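Local coordinates for putative epimerase (PDB 4LW8), which probably acts as an NAD(P)-dependent epimerase of a nucleotide sugar in the biosynthesis of the lipopolysaccharide O-antigen, at the interface of chains A and B. Residues are numbered along the deposited sequence; one frame, centred on the assembly and turned at random. Chains: chain A/B, Putative epimerase.

The interface of chains A and B. Residues chain A 104, 107, 111, 159, 162, 166; chain B 111-112, 166, 170, 173.
A four-helix bundle typical of dimers in the extended short-chain dehydrogenase family forms this interface, and beside its two-fold axis the B:Ile111 side chain lies on the ring of A:Tyr107. The methyl CG2 of B:Ile111 stands over the middle of one ring face, 3.6 Å from the centroid; near-equal separations from all six ring carbons confirm a centred CH-pi contact. With CG2 anti to the backbone N and CG1 beside it (chi1 -58°), the two branches divide the work: CG2 covers the tyrosine, while CD1 meets A:Ile111 CD1 tip to tip at 3.6 Å, close to the two-fold axis. There too A:Ala166 CB faces B:Ala166 CB at 3.8 Å, and such small side chains allow the two helices to approach closely.

The hydroxyl end of the ring is held from within its own chain. A:Tyr107 OH donates to A:Asp159 OD1 at 2.5 Å, a short bond that uses the anti lone pair of the carboxylate and lies at the ring edge, in plane; A:Val162 CG1 also borders that edge. Across the interface, A:Tyr107 OH touches B:Ala170 CB at 3.5 Å. No direct polar bond crosses this patch, but a water 2.9 Å from A:Asp159 OD1 also contacts the B:Ala170 carbonyl O, linking the carboxylate to the partner. B:Leu173 CD1 packs at an angle against A:Asp159 OD1, 3.5 Å away, and reaches A:Val162 CG2 tip to tip. At the other margin, B:Val112 CG2 packs against CA of A:Ser104, a poorly ordered residue, at 3.8 Å.

The exchanged contacts recur across the two-fold axis, consistent with a dimer, although the structure alone does not prove one in solution. Helices 103-122 and 159-172 of the Rossmann-type fold supply nearly all of this patch, with B:Leu173 just beyond the second, which carries the catalytic YxxxK motif, A:Val162 within it, so dimer contact and active-site residues share one helix.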
# COMPACT_ATOMS: atom_id res chain seq x y z
N SER A 104 -12.75 2.38 -2.37
CA SER A 104 -12.69 2.31 -0.92
C SER A 104 -12.93 0.90 -0.36
O SER A 104 -12.31 0.52 0.63
CB SER A 104 -13.70 3.28 -0.32
OG SER A 104 -15.01 2.79 -0.50
N TYR A 107 -9.74 -1.32 -1.15
CA TYR A 107 -8.67 -1.12 -0.16
C TYR A 107 -9.04 -1.69 1.22
O TYR A 107 -8.24 -2.39 1.84
CB TYR A 107 -8.30 0.36 -0.06
CG TYR A 107 -7.55 0.85 -1.28
CD1 TYR A 107 -6.24 0.41 -1.53
CD2 TYR A 107 -8.13 1.73 -2.19
CE1 TYR A 107 -5.53 0.85 -2.65
CE2 TYR A 107 -7.43 2.18 -3.31
CZ TYR A 107 -6.13 1.74 -3.53
OH TYR A 107 -5.44 2.18 -4.62
N ILE A 111 -6.85 -4.85 2.44
CA ILE A 111 -5.87 -4.51 3.49
C ILE A 111 -6.40 -4.83 4.89
O ILE A 111 -5.77 -5.58 5.63
CB ILE A 111 -5.47 -3.02 3.47
CG1 ILE A 111 -4.89 -2.62 2.11
CG2 ILE A 111 -4.46 -2.73 4.58
CD1 ILE A 111 -4.70 -1.12 1.98
N ASP A 159 -6.09 0.32 -8.75
CA ASP A 159 -6.30 0.31 -7.30
C ASP A 159 -6.30 -1.10 -6.74
O ASP A 159 -5.80 -1.34 -5.65
CB ASP A 159 -7.61 1.02 -6.93
CG ASP A 159 -7.53 2.51 -7.14
OD1 ASP A 159 -6.69 3.17 -6.48
OD2 ASP A 159 -8.27 3.04 -7.96
N VAL A 162 -2.69 -2.11 -6.39
CA VAL A 162 -2.13 -1.35 -5.27
C VAL A 162 -2.56 -1.96 -3.94
O VAL A 162 -1.75 -2.11 -3.01
CB VAL A 162 -2.54 0.14 -5.31
CG1 VAL A 162 -2.06 0.87 -4.03
CG2 VAL A 162 -1.98 0.83 -6.58
N ALA A 166 -0.27 -3.39 -0.98
CA ALA A 166 -0.42 -2.83 0.35
C ALA A 166 -0.71 -3.95 1.35
O ALA A 166 -0.22 -3.94 2.47
CB ALA A 166 -1.52 -1.78 0.37
N ILE B 111 -5.12 6.62 2.14
CA ILE B 111 -5.20 6.14 0.76
C ILE B 111 -6.38 6.74 0.00
O ILE B 111 -6.20 7.42 -1.01
CB ILE B 111 -5.30 4.62 0.68
CG1 ILE B 111 -4.09 3.96 1.36
CG2 ILE B 111 -5.42 4.19 -0.76
CD1 ILE B 111 -4.24 2.43 1.49
N VAL B 112 -7.60 6.49 0.49
CA VAL B 112 -8.80 6.91 -0.22
C VAL B 112 -8.94 8.44 -0.14
O VAL B 112 -9.36 9.07 -1.10
CB VAL B 112 -10.07 6.22 0.33
CG1 VAL B 112 -11.34 6.74 -0.39
CG2 VAL B 112 -9.96 4.71 0.19
N ALA B 166 1.36 3.02 0.60
CA ALA B 166 0.26 2.67 -0.29
C ALA B 166 -0.27 3.94 -0.96
O ALA B 166 -0.69 3.91 -2.13
CB ALA B 166 -0.84 1.97 0.49
N ALA B 170 -0.96 4.50 -4.91
CA ALA B 170 -2.30 4.87 -5.36
C ALA B 170 -2.24 6.21 -6.12
O ALA B 170 -2.95 6.41 -7.09
CB ALA B 170 -3.27 4.95 -4.19
N LEU B 173 -1.11 6.25 -9.92
CA LEU B 173 -2.12 5.89 -10.93
C LEU B 173 -2.68 7.11 -11.65
O LEU B 173 -3.33 7.00 -12.69
CB LEU B 173 -3.27 5.14 -10.27
CG LEU B 173 -2.88 3.90 -9.46
CD1 LEU B 173 -4.14 3.24 -8.89
CD2 LEU B 173 -2.08 2.92 -10.33
O HOH W 1 -5.74 5.88 -6.90